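Local atomic coordinates of pathogenicity island protein (Staphylococcus aureus subsp. aureus, PDB entry 3HL6), a protein that is of unknown function but is encoded by an open reading frame of a Staphylococcus aureus pathogenicity island, probably a mobile element. Residues 152-163 with 177-185. Residues are numbered along the deposited sequence; the frame is centred on the assembly and turned at random.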
ATOM      1  N   VAL B 152      13.928 -22.040  -4.753  1.00 61.54           N
ATOM      2  CA  VAL B 152      12.519 -22.400  -4.853  1.00 59.65           C
ATOM      3  C   VAL B 152      11.629 -21.598  -3.891  1.00 58.02           C
ATOM      4  O   VAL B 152      10.567 -21.109  -4.288  1.00 57.34           O
ATOM      5  CB  VAL B 152      12.318 -23.919  -4.660  1.00 59.83           C
ATOM      6  CG1 VAL B 152      10.883 -24.250  -4.265  1.00 59.81           C
ATOM      7  CG2 VAL B 152      12.689 -24.643  -5.924  1.00 60.26           C
ATOM      8  N   ILE B 153      12.068 -21.462  -2.639  1.00 55.92           N
ATOM      9  CA  ILE B 153      11.256 -20.810  -1.619  1.00 53.74           C
ATOM     10  C   ILE B 153      11.090 -19.340  -1.944  1.00 53.69           C
ATOM     11  O   ILE B 153       9.985 -18.805  -1.831  1.00 54.17           O
ATOM     12  CB  ILE B 153      11.861 -20.941  -0.208  1.00 53.77           C
ATOM     13  CG1 ILE B 153      12.183 -22.401   0.131  1.00 52.95           C
ATOM     14  CG2 ILE B 153      10.923 -20.378   0.825  1.00 51.85           C
ATOM     15  CD1 ILE B 153      11.018 -23.163   0.693  1.00 52.65           C
ATOM     16  N   ALA B 154      12.184 -18.683  -2.346  1.00 52.44           N
ATOM     17  CA  ALA B 154      12.166 -17.262  -2.677  1.00 51.25           C
ATOM     18  C   ALA B 154      11.193 -17.013  -3.805  1.00 50.95           C
ATOM     19  O   ALA B 154      10.408 -16.089  -3.775  1.00 51.14           O
ATOM     20  CB  ALA B 154      13.556 -16.792  -3.091  1.00 50.39           C
ATOM     21  N   ASN B 155      11.275 -17.846  -4.825  1.00 50.91           N
ATOM     22  CA  ASN B 155      10.362 -17.794  -5.946  1.00 50.72           C
ATOM     23  C   ASN B 155       8.882 -17.931  -5.548  1.00 49.47           C
ATOM     24  O   ASN B 155       8.047 -17.128  -5.932  1.00 48.54           O
ATOM     25  CB  ASN B 155      10.750 -18.899  -6.913  1.00 51.32           C
ATOM     26  CG  ASN B 155      11.714 -18.427  -7.932  1.00 55.86           C
ATOM     27  OD1 ASN B 155      11.385 -17.511  -8.684  1.00 62.69           O
ATOM     28  ND2 ASN B 155      12.940 -19.010  -7.966  1.00 58.77           N
ATOM     29  N   ILE B 156       8.580 -18.960  -4.776  1.00 48.69           N
ATOM     30  CA  ILE B 156       7.228 -19.173  -4.293  1.00 49.04           C
ATOM     31  C   ILE B 156       6.736 -17.986  -3.462  1.00 49.04           C
ATOM     32  O   ILE B 156       5.575 -17.548  -3.594  1.00 48.62           O
ATOM     33  CB  ILE B 156       7.105 -20.508  -3.556  1.00 48.34           C
ATOM     34  CG1 ILE B 156       7.296 -21.638  -4.570  1.00 47.30           C
ATOM     35  CG2 ILE B 156       5.738 -20.632  -2.948  1.00 49.66           C
ATOM     36  CD1 ILE B 156       7.590 -22.982  -3.974  1.00 45.92           C
ATOM     37  N   GLU B 157       7.642 -17.421  -2.667  1.00 48.84           N
ATOM     38  CA  GLU B 157       7.248 -16.340  -1.760  1.00 48.57           C
ATOM     39  C   GLU B 157       6.779 -15.190  -2.594  1.00 47.69           C
ATOM     40  O   GLU B 157       5.756 -14.550  -2.326  1.00 48.31           O
ATOM     41  CB  GLU B 157       8.391 -15.933  -0.832  1.00 48.57           C
ATOM     42  CG  GLU B 157       8.641 -16.944   0.268  1.00 49.23           C
ATOM     43  CD  GLU B 157       9.805 -16.568   1.172  1.00 53.10           C
ATOM     44  OE1 GLU B 157      10.626 -15.717   0.773  1.00 52.57           O
ATOM     45  OE2 GLU B 157       9.890 -17.126   2.296  1.00 56.38           O
ATOM     46  N   MET B 158       7.511 -14.968  -3.657  1.00 46.63           N
ATOM     47  CA  MET B 158       7.194 -13.894  -4.563  1.00 46.26           C
ATOM     48  C   MET B 158       5.905 -14.144  -5.383  1.00 44.69           C
ATOM     49  O   MET B 158       5.101 -13.248  -5.561  1.00 44.04           O
ATOM     50  CB  MET B 158       8.408 -13.625  -5.442  1.00 46.28           C
ATOM     51  CG  MET B 158       8.317 -12.331  -6.122  1.00 50.37           C
ATOM     52  SD  MET B 158       8.274 -12.687  -7.861  1.00 61.93           S
ATOM     53  CE  MET B 158       9.591 -11.553  -8.427  1.00 59.88           C
ATOM     54  N   LEU B 159       5.704 -15.370  -5.851  1.00 44.18           N
ATOM     55  CA  LEU B 159       4.383 -15.807  -6.346  1.00 43.44           C
ATOM     56  C   LEU B 159       3.291 -15.511  -5.336  1.00 42.43           C
ATOM     57  O   LEU B 159       2.271 -14.936  -5.665  1.00 41.63           O
ATOM     58  CB  LEU B 159       4.395 -17.302  -6.710  1.00 43.72           C
ATOM     59  CG  LEU B 159       5.174 -17.659  -7.985  1.00 43.01           C
ATOM     60  CD1 LEU B 159       5.365 -19.150  -8.109  1.00 40.42           C
ATOM     61  CD2 LEU B 159       4.459 -17.096  -9.196  1.00 41.81           C
ATOM     62  N   TYR B 160       3.514 -15.862  -4.084  1.00 42.16           N
ATOM     63  CA  TYR B 160       2.513 -15.511  -3.090  1.00 42.22           C
ATOM     64  C   TYR B 160       2.215 -14.025  -3.042  1.00 42.44           C
ATOM     65  O   TYR B 160       1.080 -13.646  -2.868  1.00 44.31           O
ATOM     66  CB  TYR B 160       2.884 -16.034  -1.712  1.00 41.74           C
ATOM     67  CG  TYR B 160       2.423 -17.438  -1.530  1.00 40.86           C
ATOM     68  CD1 TYR B 160       1.280 -17.729  -0.790  1.00 41.02           C
ATOM     69  CD2 TYR B 160       3.097 -18.472  -2.130  1.00 40.04           C
ATOM     70  CE1 TYR B 160       0.845 -19.018  -0.626  1.00 39.82           C
ATOM     71  CE2 TYR B 160       2.686 -19.763  -1.974  1.00 42.54           C
ATOM     72  CZ  TYR B 160       1.549 -20.041  -1.227  1.00 42.34           C
ATOM     73  OH  TYR B 160       1.148 -21.360  -1.081  1.00 45.10           O
ATOM     74  N   GLN B 161       3.227 -13.179  -3.180  1.00 42.75           N
ATOM     75  CA  GLN B 161       3.042 -11.736  -3.040  1.00 42.29           C
ATOM     76  C   GLN B 161       2.222 -11.156  -4.189  1.00 41.94           C
ATOM     77  O   GLN B 161       1.305 -10.368  -3.972  1.00 41.90           O
ATOM     78  CB  GLN B 161       4.398 -11.024  -2.932  1.00 42.06           C
ATOM     79  CG  GLN B 161       5.117 -11.310  -1.613  1.00 42.42           C
ATOM     80  CD  GLN B 161       6.581 -10.831  -1.597  1.00 40.02           C
ATOM     81  OE1 GLN B 161       7.253 -10.787  -2.623  1.00 42.50           O
ATOM     82  NE2 GLN B 161       7.053 -10.463  -0.446  1.00 36.14           N
ATOM     83  N   LEU B 162       2.572 -11.542  -5.412  1.00 41.34           N
ATOM     84  CA  LEU B 162       1.732 -11.272  -6.565  1.00 40.68           C
ATOM     85  C   LEU B 162       0.282 -11.708  -6.324  1.00 40.69           C
ATOM     86  O   LEU B 162      -0.650 -10.937  -6.585  1.00 40.36           O
ATOM     87  CB  LEU B 162       2.309 -11.965  -7.798  1.00 40.37           C
ATOM     88  CG  LEU B 162       3.682 -11.408  -8.137  1.00 38.02           C
ATOM     89  CD1 LEU B 162       4.394 -12.180  -9.231  1.00 33.00           C
ATOM     90  CD2 LEU B 162       3.491  -9.945  -8.541  1.00 39.99           C
ATOM     91  N   ALA B 163       0.090 -12.903  -5.780  1.00 40.92           N
ATOM     92  CA  ALA B 163      -1.260 -13.464  -5.688  1.00 42.79           C
ATOM     93  C   ALA B 163      -2.197 -12.558  -4.881  1.00 43.80           C
ATOM     94  O   ALA B 163      -3.394 -12.466  -5.187  1.00 43.90           O
ATOM     95  CB  ALA B 163      -1.251 -14.895  -5.107  1.00 42.74           C
ATOM     96  N   LEU B 177      -0.356 -22.185  -8.325  1.00 49.59           N
ATOM     97  CA  LEU B 177       0.232 -21.893  -7.020  1.00 49.35           C
ATOM     98  C   LEU B 177       0.051 -23.064  -6.036  1.00 50.43           C
ATOM     99  O   LEU B 177       0.923 -23.340  -5.195  1.00 50.43           O
ATOM    100  CB  LEU B 177      -0.327 -20.590  -6.457  1.00 48.31           C
ATOM    101  CG  LEU B 177       0.343 -20.152  -5.152  1.00 47.21           C
ATOM    102  CD1 LEU B 177       1.886 -19.907  -5.331  1.00 45.99           C
ATOM    103  CD2 LEU B 177      -0.360 -18.943  -4.579  1.00 43.57           C
ATOM    104  N   LYS B 178      -1.072 -23.763  -6.167  1.00 51.08           N
ATOM    105  CA  LYS B 178      -1.360 -24.889  -5.315  1.00 52.32           C
ATOM    106  C   LYS B 178      -0.411 -26.068  -5.569  1.00 52.67           C
ATOM    107  O   LYS B 178       0.080 -26.671  -4.606  1.00 52.18           O
ATOM    108  CB  LYS B 178      -2.838 -25.289  -5.482  1.00 53.35           C
ATOM    109  CG  LYS B 178      -3.242 -26.562  -4.817  1.00 54.94           C
ATOM    110  CD  LYS B 178      -4.718 -26.512  -4.434  1.00 60.10           C
ATOM    111  CE  LYS B 178      -5.213 -27.921  -4.049  1.00 61.93           C
ATOM    112  NZ  LYS B 178      -6.549 -27.944  -3.380  1.00 64.88           N
ATOM    113  N   LEU B 179      -0.126 -26.377  -6.838  1.00 52.94           N
ATOM    114  CA  LEU B 179       0.760 -27.512  -7.168  1.00 54.42           C
ATOM    115  C   LEU B 179       2.221 -27.272  -6.765  1.00 55.46           C
ATOM    116  O   LEU B 179       2.967 -28.181  -6.374  1.00 55.50           O
ATOM    117  CB  LEU B 179       0.735 -27.825  -8.664  1.00 54.48           C
ATOM    118  CG  LEU B 179      -0.571 -28.039  -9.427  1.00 55.20           C
ATOM    119  CD1 LEU B 179      -0.410 -27.650 -10.908  1.00 53.31           C
ATOM    120  CD2 LEU B 179      -1.023 -29.487  -9.285  1.00 55.03           C
ATOM    121  N   VAL B 180       2.635 -26.031  -6.897  1.00 56.47           N
ATOM    122  CA  VAL B 180       3.966 -25.663  -6.503  1.00 57.60           C
ATOM    123  C   VAL B 180       4.047 -25.679  -4.984  1.00 57.98           C
ATOM    124  O   VAL B 180       5.018 -26.172  -4.421  1.00 57.63           O
ATOM    125  CB  VAL B 180       4.318 -24.292  -7.091  1.00 57.61           C
ATOM    126  CG1 VAL B 180       5.541 -23.805  -6.502  1.00 58.71           C
ATOM    127  CG2 VAL B 180       4.510 -24.431  -8.652  1.00 58.87           C
ATOM    128  N   THR B 181       3.023 -25.168  -4.302  1.00 58.68           N
ATOM    129  CA  THR B 181       3.127 -25.130  -2.853  1.00 60.27           C
ATOM    130  C   THR B 181       2.977 -26.529  -2.252  1.00 60.62           C
ATOM    131  O   THR B 181       3.539 -26.821  -1.203  1.00 60.62           O
ATOM    132  CB  THR B 181       2.176 -24.096  -2.176  1.00 60.05           C
ATOM    133  OG1 THR B 181       0.833 -24.417  -2.465  1.00 63.53           O
ATOM    134  CG2 THR B 181       2.386 -22.742  -2.745  1.00 60.61           C
ATOM    135  N   GLU B 182       2.258 -27.403  -2.938  1.00 61.35           N
ATOM    136  CA  GLU B 182       2.174 -28.789  -2.501  1.00 62.36           C
ATOM    137  C   GLU B 182       3.499 -29.527  -2.645  1.00 62.53           C
ATOM    138  O   GLU B 182       4.006 -30.137  -1.694  1.00 62.33           O
ATOM    139  CB  GLU B 182       1.085 -29.544  -3.266  1.00 62.39           C
ATOM    140  CG  GLU B 182       0.893 -30.949  -2.744  1.00 64.61           C
ATOM    141  CD  GLU B 182      -0.195 -31.723  -3.484  1.00 69.31           C
ATOM    142  OE1 GLU B 182      -0.816 -31.175  -4.433  1.00 69.17           O
ATOM    143  OE2 GLU B 182      -0.418 -32.900  -3.113  1.00 71.21           O
ATOM    144  N   PHE B 183       4.042 -29.480  -3.853  1.00 63.00           N
ATOM    145  CA  PHE B 183       5.279 -30.157  -4.180  1.00 63.61           C
ATOM    146  C   PHE B 183       6.365 -29.939  -3.145  1.00 64.81           C
ATOM    147  O   PHE B 183       7.181 -30.818  -2.887  1.00 64.88           O
ATOM    148  CB  PHE B 183       5.755 -29.667  -5.531  1.00 62.86           C
ATOM    149  CG  PHE B 183       7.070 -30.239  -5.965  1.00 62.57           C
ATOM    150  CD1 PHE B 183       8.213 -29.434  -6.015  1.00 60.98           C
ATOM    151  CD2 PHE B 183       7.167 -31.560  -6.379  1.00 61.28           C
ATOM    152  CE1 PHE B 183       9.425 -29.944  -6.450  1.00 60.74           C
ATOM    153  CE2 PHE B 183       8.389 -32.080  -6.813  1.00 62.52           C
ATOM    154  CZ  PHE B 183       9.520 -31.270  -6.850  1.00 60.28           C
ATOM    155  N   VAL B 184       6.384 -28.761  -2.546  1.00 66.42           N
ATOM    156  CA  VAL B 184       7.457 -28.431  -1.632  1.00 68.00           C
ATOM    157  C   VAL B 184       7.245 -28.872  -0.176  1.00 69.51           C
ATOM    158  O   VAL B 184       8.215 -29.024   0.568  1.00 69.40           O
ATOM    159  CB  VAL B 184       7.803 -26.937  -1.722  1.00 67.73           C
ATOM    160  CG1 VAL B 184       8.656 -26.534  -0.553  1.00 67.39           C
ATOM    161  CG2 VAL B 184       8.518 -26.666  -3.031  1.00 66.84           C
ATOM    162  N   GLN B 185       5.996 -29.072   0.231  1.00 71.80           N
ATOM    163  CA  GLN B 185       5.715 -29.813   1.458  1.00 74.56           C
ATOM    164  C   GLN B 185       6.239 -31.233   1.277  1.00 77.06           C
ATOM    165  O   GLN B 185       5.643 -32.028   0.550  1.00 78.12           O
ATOM    166  CB  GLN B 185       4.214 -29.859   1.749  1.00 73.94           C
ATOM    167  CG  GLN B 185       3.485 -28.527   1.613  1.00 73.12           C
ATOM    168  CD  GLN B 185       4.114 -27.436   2.447  1.00 72.09           C
ATOM    169  OE1 GLN B 185       4.519 -27.674   3.583  1.00 70.33           O
ATOM    170  NE2 GLN B 185       4.206 -26.230   1.885  1.00 70.64           N
TER
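Leu177 lies over one face of the Tyr160 ring: its CD2 methyl sits over the ring centre in a CH-pi contact, 4.0 Å from the ring centroid and only 8° off the normal. With CG anti to the backbone N (chi1 -175°), the leucine reaches across to helix 152-163 and splits its branches there. CD1 sits 3.5 Å from Tyr160 CE2 and also touches CB of Leu159, while CD2 extends on to the methyl of Ala163. One turn on, Val180 CG1 touches both CG1 and CD1 of Ile156, 3.4 Å from CD1, the two side chains lying alongside each other and running opposite ways. Helices 152-163 and 171-184 form an antiparallel helical hairpin; the axes of 152-163 and 177-184 come within 11.0 Å at a signed crossing angle of -147°. The pair packs on the mixed sheet, where Tyr160 and Thr181 touch strands 52-57 and 68-71; on helix 112-121, Phe114 meets Val180 and Leu118 meets Val152. Thr181 CG2 lies 4.0 Å from Ile156 CG2; its modelled approach to Tyr160 is too close to be relied on. The phenol oxygen has its hydrogen bond elsewhere, with Val57 N of the sheet, and Phe68 stacks with the ring. Near the end of helix 171-184, Val184 reaches Val152 through its CG2, 3.6 Å from Val152 CG1, and the same methyl touches Ile156 CD1. Its other branch, CG1, lies 4.3 Å from Ile153 CD1.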